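Local coordinates for protein 3-dehydroquinate dehydratase (Geobacillus kaustophilus, PDB 2YR1) that probably catalyses the cis-dehydration of 3-dehydroquinate to 3-dehydroshikimate, the third step of the chorismate pathway, through a Schiff-base intermediate, at residues A[2-8]-A[196-202]; A[9-13]-A[77-81]; A[140-145]-A[169-174]; A[155-159]-A[191-195]. One frame throughout, in Å; residues are numbered along the deposited sequence.

Contact 1 (A[2-8]-A[196-202])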
loop_
_atom_site.group_PDB
_atom_site.type_symbol
_atom_site.label_atom_id
_atom_site.label_comp_id
_atom_site.label_asym_id
_atom_site.label_seq_id
_atom_site.Cartn_x
_atom_site.Cartn_y
_atom_site.Cartn_z
ATOM N N ASN A 2 17.459 -3.776 2.882
ATOM C CA ASN A 2 16.939 -5.102 2.545
ATOM C C ASN A 2 15.672 -5.242 3.353
ATOM O O ASN A 2 15.520 -4.557 4.359
ATOM C CB ASN A 2 17.907 -6.210 2.973
ATOM C CG ASN A 2 18.945 -6.537 1.905
ATOM O OD1 ASN A 2 18.996 -5.907 0.847
ATOM N ND2 ASN A 2 19.773 -7.532 2.183
ATOM N N ILE A 3 14.763 -6.115 2.924
ATOM C CA ILE A 3 13.528 -6.334 3.659
ATOM C C ILE A 3 13.810 -6.732 5.118
ATOM O O ILE A 3 13.243 -6.155 6.061
ATOM C CB ILE A 3 12.659 -7.439 2.965
ATOM C CG1 ILE A 3 12.104 -6.905 1.653
ATOM C CG2 ILE A 3 11.517 -7.882 3.890
ATOM C CD1 ILE A 3 11.572 -7.982 0.689
ATOM N N SER A 4 14.676 -7.727 5.309
ATOM C CA SER A 4 15.029 -8.199 6.650
ATOM C C SER A 4 16.500 -7.885 6.981
ATOM O O SER A 4 17.323 -7.750 6.090
ATOM C CB SER A 4 14.842 -9.723 6.756
ATOM O OG SER A 4 13.566 -10.129 6.303
ATOM N N PRO A 5 16.841 -7.784 8.274
ATOM C CA PRO A 5 18.232 -7.494 8.663
ATOM C C PRO A 5 19.275 -8.528 8.212
ATOM O O PRO A 5 20.440 -8.175 8.005
ATOM C CB PRO A 5 18.154 -7.364 10.180
ATOM C CG PRO A 5 16.909 -8.143 10.545
ATOM C CD PRO A 5 15.957 -7.726 9.445
ATOM N N LYS A 6 18.868 -9.790 8.074
ATOM C CA LYS A 6 19.775 -10.838 7.601
ATOM C C LYS A 6 19.060 -11.875 6.728
ATOM O O LYS A 6 18.458 -12.833 7.225
ATOM C CB LYS A 6 20.456 -11.528 8.773
ATOM C CG LYS A 6 21.553 -12.481 8.319
ATOM C CD LYS A 6 22.427 -12.897 9.491
ATOM C CE LYS A 6 23.498 -13.894 9.050
ATOM N NZ LYS A 6 23.260 -15.246 9.626
ATOM N N ALA A 7 19.126 -11.678 5.416
ATOM C CA ALA A 7 18.470 -12.578 4.484
ATOM C C ALA A 7 18.908 -14.011 4.716
ATOM O O ALA A 7 19.985 -14.267 5.244
ATOM C CB ALA A 7 18.765 -12.167 3.055
ATOM N N ILE A 8 18.045 -14.940 4.325
ATOM C CA ILE A 8 18.304 -16.357 4.482
ATOM C C ILE A 8 18.195 -17.023 3.119
ATOM O O ILE A 8 17.306 -16.720 2.322
ATOM C CB ILE A 8 17.276 -16.990 5.458
ATOM C CG1 ILE A 8 17.618 -16.605 6.903
ATOM C CG2 ILE A 8 17.218 -18.486 5.263
ATOM C CD1 ILE A 8 18.894 -17.173 7.411
ATOM N N ARG A 196 10.369 -5.508 12.802
ATOM C CA ARG A 196 11.488 -5.523 11.871
ATOM C C ARG A 196 12.752 -4.919 12.468
ATOM O O ARG A 196 13.862 -5.390 12.221
ATOM C CB ARG A 196 11.086 -4.756 10.617
ATOM C CG ARG A 196 12.182 -4.568 9.604
ATOM C CD ARG A 196 11.804 -3.388 8.720
ATOM N NE ARG A 196 12.230 -3.629 7.355
ATOM C CZ ARG A 196 11.880 -2.879 6.328
ATOM N NH1 ARG A 196 11.088 -1.828 6.509
ATOM N NH2 ARG A 196 12.325 -3.186 5.121
ATOM N N ARG A 197 12.563 -3.871 13.251
ATOM C CA ARG A 197 13.658 -3.189 13.908
ATOM C C ARG A 197 14.118 -3.897 15.187
ATOM O O ARG A 197 15.210 -3.629 15.681
ATOM C CB ARG A 197 13.232 -1.758 14.229
ATOM C CG ARG A 197 13.371 -0.837 13.041
ATOM C CD ARG A 197 12.579 0.415 13.231
ATOM N NE ARG A 197 13.103 1.524 12.437
ATOM C CZ ARG A 197 13.398 1.451 11.145
ATOM N NH1 ARG A 197 13.229 0.308 10.488
ATOM N NH2 ARG A 197 13.844 2.525 10.506
ATOM N N GLU A 198 13.290 -4.807 15.705
ATOM C CA GLU A 198 13.607 -5.529 16.941
ATOM C C GLU A 198 14.172 -6.942 16.755
ATOM O O GLU A 198 15.049 -7.358 17.519
ATOM C CB GLU A 198 12.363 -5.596 17.835
ATOM C CG GLU A 198 12.596 -6.197 19.215
ATOM C CD GLU A 198 13.324 -5.256 20.172
ATOM O OE1 GLU A 198 12.726 -4.258 20.623
ATOM O OE2 GLU A 198 14.504 -5.519 20.475
ATOM N N LEU A 199 13.687 -7.676 15.749
ATOM C CA LEU A 199 14.151 -9.044 15.503
ATOM C C LEU A 199 15.310 -9.183 14.522
ATOM O O LEU A 199 15.516 -8.340 13.652
ATOM C CB LEU A 199 12.994 -9.927 15.010
ATOM C CG LEU A 199 11.673 -9.869 15.778
ATOM C CD1 LEU A 199 10.886 -11.133 15.504
ATOM C CD2 LEU A 199 11.922 -9.709 17.253
ATOM N N ALA A 200 16.067 -10.268 14.656
ATOM C CA ALA A 200 17.196 -10.493 13.764
ATOM C C ALA A 200 16.806 -11.411 12.609
ATOM O O ALA A 200 17.563 -11.549 11.645
ATOM C CB ALA A 200 18.380 -11.099 14.550
ATOM N N ILE A 201 15.621 -12.019 12.690
ATOM C CA ILE A 201 15.163 -12.959 11.659
ATOM C C ILE A 201 14.056 -12.363 10.766
ATOM O O ILE A 201 13.453 -11.351 11.119
ATOM C CB ILE A 201 14.610 -14.246 12.306
ATOM C CG1 ILE A 201 13.377 -13.900 13.147
ATOM C CG2 ILE A 201 15.680 -14.906 13.186
ATOM C CD1 ILE A 201 12.633 -15.125 13.735
ATOM N N PRO A 202 13.806 -12.973 9.595
ATOM C CA PRO A 202 12.766 -12.499 8.664
ATOM C C PRO A 202 11.379 -12.588 9.299
ATOM O O PRO A 202 11.145 -13.402 10.192
ATOM C CB PRO A 202 12.906 -13.449 7.465
ATOM C CG PRO A 202 14.405 -13.754 7.474
ATOM C CD PRO A 202 14.657 -14.001 8.949
HETATM O O HOH W 1 16.814 -11.077 9.053
#
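The guanidinium of Arg196 meets the carbonyl oxygen of Ile3 at its edge, near its plane. The carbonyl of Asn2 lies oblique to the same group. Ile3 O takes two bonds from one side of the arginine. Arg196 NE is 3.0 Å from Ile3 O, with an N-H...O angle of 149°. Arg196 NH2 reaches Ile3 O at 3.2 Å and is more bent, at 137°. Two nitrogens on one acceptor restrict rotation of the guanidinium. The arginine chain leaves its helix with CG anti to the backbone N (chi1 175°) and then bends at chi3, which turns the head toward 2-8. NH1 points elsewhere, to a salt bridge with Glu193 and a hydrogen bond with the carbonyl of Leu221.

Much of the rest involves Pro5, Pro202 and one water. Ser4 OG lies against Pro202, 3.4 Å from Pro202 CA and also close to CB. Pro5 CG is 3.4 Å from Leu199 O, and Ala200 O is nearly as close to that carbon. One water joins the two backbones. It accepts from Lys6 N at 2.6 Å and donates to Ala200 O at 2.7 Å. Ile8 CG1 touches Pro202 CG more loosely, at 4.3 Å.

The N-terminal segment thus lies beside the loop that leads from helix 182-198 into strand 203-207. Leu199 of this connecting loop packs on helix 155-167. Ile8 begins the hairpin of strands 8-10 and 13-15, and Pro202 pairs through its backbone with Ala173 near the start of strand 172-177.

Contact 2 (A[9-13]-A[77-81])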
loop_
_atom_site.group_PDB
_atom_site.type_symbol
_atom_site.label_atom_id
_atom_site.label_comp_id
_atom_site.label_asym_id
_atom_site.label_seq_id
_atom_site.Cartn_x
_atom_site.Cartn_y
_atom_site.Cartn_z
ATOM N N LYS A 9 19.113 -17.934 2.845
ATOM C CA LYS A 9 19.122 -18.634 1.578
ATOM C C LYS A 9 18.425 -19.985 1.728
ATOM O O LYS A 9 18.831 -20.809 2.538
ATOM C CB LYS A 9 20.571 -18.843 1.134
ATOM C CG LYS A 9 20.708 -19.460 -0.234
ATOM C CD LYS A 9 20.367 -18.476 -1.318
ATOM C CE LYS A 9 20.738 -19.062 -2.645
ATOM N NZ LYS A 9 22.143 -19.572 -2.589
ATOM N N VAL A 10 17.360 -20.202 0.963
ATOM C CA VAL A 10 16.637 -21.463 1.022
ATOM C C VAL A 10 16.618 -21.994 -0.403
ATOM O O VAL A 10 16.021 -21.385 -1.288
ATOM C CB VAL A 10 15.190 -21.261 1.573
ATOM C CG1 VAL A 10 14.443 -22.596 1.635
ATOM C CG2 VAL A 10 15.245 -20.650 2.974
ATOM N N ARG A 11 17.332 -23.100 -0.623
ATOM C CA ARG A 11 17.434 -23.759 -1.928
ATOM C C ARG A 11 17.467 -22.848 -3.143
ATOM O O ARG A 11 16.564 -22.955 -3.977
ATOM C CB ARG A 11 16.250 -24.698 -2.193
ATOM C CG ARG A 11 15.899 -25.740 -1.179
ATOM C CD ARG A 11 14.660 -26.455 -1.705
ATOM N NE ARG A 11 14.956 -27.278 -2.874
ATOM C CZ ARG A 11 15.493 -28.494 -2.801
ATOM N NH1 ARG A 11 15.776 -29.014 -1.620
ATOM N NH2 ARG A 11 15.767 -29.178 -3.904
ATOM N N ASN A 12 18.451 -21.973 -3.284
ATOM C CA ASN A 12 18.474 -21.114 -4.477
ATOM C C ASN A 12 17.682 -19.807 -4.412
ATOM O O ASN A 12 17.835 -18.956 -5.283
ATOM C CB ASN A 12 17.976 -21.889 -5.695
ATOM C CG ASN A 12 19.043 -22.100 -6.719
ATOM O OD1 ASN A 12 19.500 -21.147 -7.359
ATOM N ND2 ASN A 12 19.455 -23.350 -6.894
ATOM N N ILE A 13 16.835 -19.648 -3.405
ATOM C CA ILE A 13 16.052 -18.424 -3.287
ATOM C C ILE A 13 16.412 -17.703 -1.982
ATOM O O ILE A 13 16.615 -18.344 -0.941
ATOM C CB ILE A 13 14.516 -18.738 -3.292
ATOM C CG1 ILE A 13 13.745 -17.637 -4.018
ATOM C CG2 ILE A 13 13.990 -18.865 -1.871
ATOM C CD1 ILE A 13 13.893 -17.683 -5.511
ATOM N N GLY A 77 10.646 -28.264 -8.647
ATOM C CA GLY A 77 12.025 -28.605 -8.938
ATOM C C GLY A 77 12.806 -28.157 -7.726
ATOM O O GLY A 77 12.868 -28.843 -6.712
ATOM N N GLU A 78 13.384 -26.974 -7.836
ATOM C CA GLU A 78 14.140 -26.390 -6.748
ATOM C C GLU A 78 13.248 -25.444 -5.940
ATOM O O GLU A 78 13.684 -24.889 -4.937
ATOM C CB GLU A 78 15.340 -25.634 -7.301
ATOM C CG GLU A 78 16.406 -26.539 -7.888
ATOM C CD GLU A 78 16.905 -27.548 -6.874
ATOM O OE1 GLU A 78 17.137 -27.153 -5.711
ATOM O OE2 GLU A 78 17.065 -28.733 -7.239
ATOM N N ILE A 79 12.001 -25.261 -6.369
ATOM C CA ILE A 79 11.105 -24.382 -5.624
ATOM C C ILE A 79 11.022 -24.914 -4.205
ATOM O O ILE A 79 10.690 -26.082 -3.978
ATOM C CB ILE A 79 9.658 -24.313 -6.198
ATOM C CG1 ILE A 79 9.616 -23.529 -7.512
ATOM C CG2 ILE A 79 8.744 -23.556 -5.209
ATOM C CD1 ILE A 79 10.384 -24.135 -8.630
ATOM N N PRO A 80 11.358 -24.066 -3.227
ATOM C CA PRO A 80 11.309 -24.477 -1.830
ATOM C C PRO A 80 9.890 -24.862 -1.436
ATOM O O PRO A 80 8.915 -24.227 -1.873
ATOM C CB PRO A 80 11.790 -23.230 -1.093
ATOM C CG PRO A 80 12.732 -22.623 -2.058
ATOM C CD PRO A 80 12.018 -22.758 -3.370
ATOM N N ILE A 81 9.769 -25.908 -0.625
ATOM C CA ILE A 81 8.464 -26.348 -0.159
ATOM C C ILE A 81 8.304 -26.192 1.345
ATOM O O ILE A 81 9.097 -26.735 2.134
ATOM C CB ILE A 81 8.180 -27.826 -0.529
ATOM C CG1 ILE A 81 8.224 -28.003 -2.052
ATOM C CG2 ILE A 81 6.809 -28.228 -0.034
ATOM C CD1 ILE A 81 7.961 -29.450 -2.513
#
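Val10 to Ile13 form a type I' beta turn, closed by backbone bonds in both directions between Val10 and Ile13, and Arg11 in this turn comes nearest to Pro80 of the loop 77-81. Pro80 fits against the turn. Pro80 CG is 3.6 Å from Val10 O and 4.0 Å from Ile13 CG2. Pro80 CB meets Val10 CG1 at 3.9 Å.

Arg11 reaches past the proline to Glu78. Its chain bends at chi3 (70°), and Arg11 CD passes 3.9 Å from Pro80 CA. Arg11 NH2 then forms a salt bridge with Glu78 OE1 at 3.0 Å. The two side chains cross at about a right angle, yet the guanidinium and carboxylate planes are only 17° apart. OE1 itself is oblique to the guanidinium. The edge of that group faces the backbone carbonyl of Glu78, in plane, and Arg11 NE makes a weak bond of 3.4 Å to Glu78 O. Arg11 NH1 is held by a second carboxylate, that of Asp116.

The type I' turn is typical of a tight two-residue beta hairpin, here made by strands 8-10 and 13-15. The hairpin tip abuts the loop entering strand 81-84, at the N-terminal end of the TIM barrel.

Contact 3 (A[140-145]-A[169-174])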
loop_
_atom_site.group_PDB
_atom_site.type_symbol
_atom_site.label_atom_id
_atom_site.label_comp_id
_atom_site.label_asym_id
_atom_site.label_seq_id
_atom_site.Cartn_x
_atom_site.Cartn_y
_atom_site.Cartn_z
ATOM N N VAL A 140 16.015 -28.259 8.191
ATOM C CA VAL A 140 14.735 -27.694 7.777
ATOM C C VAL A 140 14.504 -26.378 8.515
ATOM O O VAL A 140 14.693 -26.296 9.720
ATOM C CB VAL A 140 13.560 -28.639 8.108
ATOM C CG1 VAL A 140 12.263 -28.020 7.643
ATOM C CG2 VAL A 140 13.767 -30.002 7.445
ATOM N N TRP A 141 14.097 -25.354 7.781
ATOM C CA TRP A 141 13.837 -24.052 8.378
ATOM C C TRP A 141 12.552 -24.077 9.176
ATOM O O TRP A 141 11.607 -24.779 8.830
ATOM C CB TRP A 141 13.757 -22.987 7.302
ATOM C CG TRP A 141 15.035 -22.856 6.543
ATOM C CD1 TRP A 141 15.337 -23.412 5.336
ATOM C CD2 TRP A 141 16.183 -22.095 6.934
ATOM N NE1 TRP A 141 16.595 -23.033 4.944
ATOM C CE2 TRP A 141 17.137 -22.223 5.907
ATOM C CE3 TRP A 141 16.493 -21.312 8.055
ATOM C CZ2 TRP A 141 18.387 -21.594 5.963
ATOM C CZ3 TRP A 141 17.736 -20.687 8.112
ATOM C CH2 TRP A 141 18.668 -20.833 7.067
ATOM N N LEU A 142 12.523 -23.311 10.258
ATOM C CA LEU A 142 11.352 -23.277 11.103
ATOM C C LEU A 142 10.652 -21.935 11.088
ATOM O O LEU A 142 11.238 -20.905 11.434
ATOM C CB LEU A 142 11.712 -23.635 12.546
ATOM C CG LEU A 142 10.510 -23.636 13.500
ATOM C CD1 LEU A 142 9.561 -24.731 13.066
ATOM C CD2 LEU A 142 10.959 -23.851 14.937
ATOM N N VAL A 143 9.390 -21.971 10.672
ATOM C CA VAL A 143 8.542 -20.796 10.647
ATOM C C VAL A 143 7.627 -20.935 11.868
ATOM O O VAL A 143 6.935 -21.943 12.009
ATOM C CB VAL A 143 7.658 -20.764 9.353
ATOM C CG1 VAL A 143 6.691 -19.584 9.400
ATOM C CG2 VAL A 143 8.533 -20.678 8.122
ATOM N N VAL A 144 7.634 -19.966 12.772
ATOM C CA VAL A 144 6.739 -20.036 13.906
ATOM C C VAL A 144 5.679 -18.985 13.694
ATOM O O VAL A 144 5.978 -17.785 13.590
ATOM C CB VAL A 144 7.438 -19.808 15.226
ATOM C CG1 VAL A 144 6.402 -19.876 16.375
ATOM C CG2 VAL A 144 8.513 -20.896 15.412
ATOM N N SER A 145 4.430 -19.433 13.659
ATOM C CA SER A 145 3.333 -18.539 13.374
ATOM C C SER A 145 2.209 -18.429 14.378
ATOM O O SER A 145 2.105 -19.200 15.339
ATOM C CB SER A 145 2.750 -18.908 12.010
ATOM O OG SER A 145 2.288 -20.249 11.990
ATOM N N GLY A 169 13.275 -19.896 19.001
ATOM C CA GLY A 169 14.158 -20.439 17.992
ATOM C C GLY A 169 13.683 -20.381 16.557
ATOM O O GLY A 169 14.270 -21.021 15.687
ATOM N N ALA A 170 12.627 -19.624 16.289
ATOM C CA ALA A 170 12.134 -19.525 14.924
ATOM C C ALA A 170 13.180 -18.982 13.952
ATOM O O ALA A 170 14.033 -18.158 14.317
ATOM C CB ALA A 170 10.890 -18.631 14.884
ATOM N N ASP A 171 13.123 -19.451 12.713
ATOM C CA ASP A 171 14.008 -18.950 11.681
ATOM C C ASP A 171 13.259 -17.817 10.987
ATOM O O ASP A 171 13.859 -16.901 10.415
ATOM C CB ASP A 171 14.354 -20.040 10.667
ATOM C CG ASP A 171 15.317 -21.088 11.236
ATOM O OD1 ASP A 171 16.384 -20.697 11.750
ATOM O OD2 ASP A 171 15.002 -22.288 11.174
ATOM N N ILE A 172 11.933 -17.903 11.050
ATOM C CA ILE A 172 11.044 -16.912 10.457
ATOM C C ILE A 172 9.839 -16.803 11.377
ATOM O O ILE A 172 9.310 -17.814 11.822
ATOM C CB ILE A 172 10.545 -17.357 9.058
ATOM C CG1 ILE A 172 11.734 -17.505 8.111
ATOM C CG2 ILE A 172 9.510 -16.369 8.534
ATOM C CD1 ILE A 172 11.357 -17.842 6.681
ATOM N N ALA A 173 9.422 -15.572 11.666
ATOM C CA ALA A 173 8.275 -15.324 12.533
ATOM C C ALA A 173 7.086 -14.933 11.669
ATOM O O ALA A 173 7.217 -14.082 10.783
ATOM C CB ALA A 173 8.593 -14.200 13.502
ATOM N N LYS A 174 5.928 -15.546 11.904
ATOM C CA LYS A 174 4.764 -15.203 11.093
ATOM C C LYS A 174 3.513 -14.849 11.898
ATOM O O LYS A 174 3.168 -15.541 12.858
ATOM C CB LYS A 174 4.452 -16.350 10.121
ATOM C CG LYS A 174 3.157 -16.167 9.317
ATOM C CD LYS A 174 2.846 -17.373 8.425
ATOM C CE LYS A 174 1.463 -17.225 7.816
ATOM N NZ LYS A 174 0.870 -18.506 7.359
#
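Strands 141-145 and 172-174 run parallel, 4.6 Å apart at closest approach and 25° from exact alignment. Val143 pairs with Ile172, Val144 with Ala173 and Ser145 with Lys174. Val144 N bonds to Ile172 O, and Lys174 N to Val144 O. At the entry to the pairing, Leu142 O accepts from both Asp171 N (2.7 Å) and Ile172 N (3.1 Å).

Asp171 adds a side-chain bond. Asp171 OD2 accepts from Leu142 N at 2.8 Å through the anti lone pair, with an N-H...O angle of 160°. The carboxylate stands 80° to the Trp141 ring, with Asp171 CG 3.4 Å from Trp141 CE3 at the ring edge. OD2 also forms a salt bridge with Arg132. Val144 and Ala173 point to one sheet face, and Val144 CG2 is tight against Ala170 CB, at 3.3 Å. Val143, Ile172, Ser145 and Lys174 point to the opposite face, where Ser145 CB meets Lys174 CB at 3.6 Å.

Lys174 is the predicted Schiff-base residue. Its extended chain passes Ser145 CB. The amino group comes near Arg86 and His147, with Asp119 a long, weak ion-pair partner. Ser145 OG bonds to Asp119 and to His147, the predicted proton donor/acceptor. The bond to His147 is consistent with a second-shell role for Ser145 in orienting the histidine.

Contact 4 (A[155-159]-A[191-195])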
loop_
_atom_site.group_PDB
_atom_site.type_symbol
_atom_site.label_atom_id
_atom_site.label_comp_id
_atom_site.label_asym_id
_atom_site.label_seq_id
_atom_site.Cartn_x
_atom_site.Cartn_y
_atom_site.Cartn_z
ATOM N N LYS A 155 -1.291 -3.657 18.612
ATOM C CA LYS A 155 0.081 -3.678 18.122
ATOM C C LYS A 155 1.026 -4.343 19.131
ATOM O O LYS A 155 1.902 -5.103 18.748
ATOM C CB LYS A 155 0.561 -2.255 17.843
ATOM C CG LYS A 155 2.040 -2.165 17.558
ATOM C CD LYS A 155 2.593 -0.780 17.859
ATOM C CE LYS A 155 2.690 -0.504 19.368
ATOM N NZ LYS A 155 3.478 -1.513 20.146
ATOM N N GLU A 156 0.849 -4.063 20.417
ATOM C CA GLU A 156 1.707 -4.675 21.447
ATOM C C GLU A 156 1.658 -6.208 21.434
ATOM O O GLU A 156 2.664 -6.883 21.632
ATOM C CB GLU A 156 1.291 -4.187 22.840
ATOM C CG GLU A 156 2.441 -4.159 23.837
ATOM C CD GLU A 156 2.541 -5.394 24.744
ATOM O OE1 GLU A 156 2.505 -6.541 24.222
ATOM O OE2 GLU A 156 2.679 -5.208 25.990
ATOM N N THR A 157 0.469 -6.754 21.235
ATOM C CA THR A 157 0.279 -8.203 21.216
ATOM C C THR A 157 0.985 -8.812 20.011
ATOM O O THR A 157 1.645 -9.843 20.124
ATOM C CB THR A 157 -1.218 -8.528 21.171
ATOM O OG1 THR A 157 -1.872 -7.791 22.207
ATOM C CG2 THR A 157 -1.474 -10.004 21.400
ATOM N N LEU A 158 0.859 -8.156 18.859
ATOM C CA LEU A 158 1.490 -8.641 17.631
ATOM C C LEU A 158 3.006 -8.584 17.773
ATOM O O LEU A 158 3.724 -9.507 17.363
ATOM C CB LEU A 158 1.017 -7.795 16.436
ATOM C CG LEU A 158 -0.497 -7.877 16.205
ATOM C CD1 LEU A 158 -0.899 -7.056 14.986
ATOM C CD2 LEU A 158 -0.911 -9.344 16.041
ATOM N N LEU A 159 3.497 -7.494 18.349
ATOM C CA LEU A 159 4.935 -7.352 18.548
ATOM C C LEU A 159 5.441 -8.447 19.514
ATOM O O LEU A 159 6.461 -9.077 19.254
ATOM C CB LEU A 159 5.254 -5.952 19.075
ATOM C CG LEU A 159 6.735 -5.685 19.376
ATOM C CD1 LEU A 159 7.603 -6.080 18.180
ATOM C CD2 LEU A 159 6.913 -4.202 19.719
ATOM N N ALA A 191 3.006 -2.876 13.476
ATOM C CA ALA A 191 3.638 -3.943 14.244
ATOM C C ALA A 191 4.749 -4.600 13.425
ATOM O O ALA A 191 5.768 -5.018 13.973
ATOM C CB ALA A 191 2.610 -5.005 14.654
ATOM N N THR A 192 4.528 -4.729 12.123
ATOM C CA THR A 192 5.517 -5.358 11.262
ATOM C C THR A 192 6.798 -4.540 11.280
ATOM O O THR A 192 7.886 -5.076 11.516
ATOM C CB THR A 192 4.998 -5.460 9.818
ATOM O OG1 THR A 192 3.766 -6.203 9.820
ATOM C CG2 THR A 192 6.020 -6.158 8.926
ATOM N N GLU A 193 6.647 -3.240 11.038
ATOM C CA GLU A 193 7.771 -2.309 11.017
ATOM C C GLU A 193 8.480 -2.242 12.374
ATOM O O GLU A 193 9.715 -2.155 12.449
ATOM C CB GLU A 193 7.270 -0.908 10.598
ATOM C CG GLU A 193 8.364 0.170 10.474
ATOM C CD GLU A 193 9.455 -0.171 9.450
ATOM O OE1 GLU A 193 9.136 -0.657 8.343
ATOM O OE2 GLU A 193 10.646 0.061 9.749
ATOM N N GLU A 194 7.717 -2.264 13.453
ATOM C CA GLU A 194 8.364 -2.244 14.768
ATOM C C GLU A 194 9.118 -3.549 15.005
ATOM O O GLU A 194 10.240 -3.538 15.499
ATOM C CB GLU A 194 7.350 -2.038 15.875
ATOM C CG GLU A 194 6.966 -0.608 16.050
ATOM C CD GLU A 194 5.789 -0.433 16.981
ATOM O OE1 GLU A 194 5.445 -1.397 17.704
ATOM O OE2 GLU A 194 5.205 0.672 16.984
ATOM N N ALA A 195 8.504 -4.669 14.639
ATOM C CA ALA A 195 9.136 -5.972 14.821
ATOM C C ALA A 195 10.416 -6.077 13.996
ATOM O O ALA A 195 11.425 -6.639 14.437
ATOM C CB ALA A 195 8.159 -7.075 14.430
#
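Lys155 and Glu194 meet through different first torsions. Lys155 has CG anti to its backbone N (chi1 170°), and its chain then bends at chi3 and chi4. Glu194 has CG anti to the carbonyl carbon (chi1 -81°) and is extended beyond it. The two side chains cross at about a right angle. The bends in the lysine chain let Lys155 NZ make a salt bridge with Glu194 OE1 at 3.1 Å. The bond uses the syn lone pair, on the side of the other oxygen. The exact placement of the lysine CD against the carboxylate is doubtful, because it comes out too close. The aliphatic part of the lysine also reaches the other helix, with Lys155 CG 4.1 Å from Ala191 CB.

The rest of the contact is largely apolar. Leu158 CB touches Ala191 CB at 3.7 Å, and Leu158 CD1 lies slightly farther from the same methyl. Leu159 CD1 meets the next turn of the other helix, 3.7 Å from Ala195 CA and 3.9 Å from Ala195 CB. The other methyl, Leu159 CD2, lies 3.8 Å from Glu194 OE1, across the end of the glutamate. Leucines therefore meet small alanines, with the charged pair at the more exposed margin.

Leu158 also packs on Pro153 and on Tyr148 of strand 141-148. Thr192, which does not face helix 155-167, bonds to Thr205 of strand 203-207. The axes of segments 155-159 and 191-195 are 9.2 Å apart at closest approach and inclined at 44°. Successive helices packed side by side around the parallel strands in this way are characteristic of the outer layer of a TIM barrel.

Contact 1 opens at the N terminus and closes the longest loop, since its second segment, 196-202, lies far along the chain. The other three fall within that span. Contact 2 follows directly on segment 2-8 and closes first, bringing the N-terminal hairpin to the entry of strand 81-84. Contacts 3 and 4 come later and cross: 140-145, 155-159, 169-174 and 191-195 alternate. Contact 3 joins neighbouring barrel strands, and contact 4 joins the helices that follow them. Contact 1 touches contact 3 through Ile8 on Trp141, and contact 2 does so through Val10 on the same tryptophan. Contacts 1 and 4 share helix 182-198.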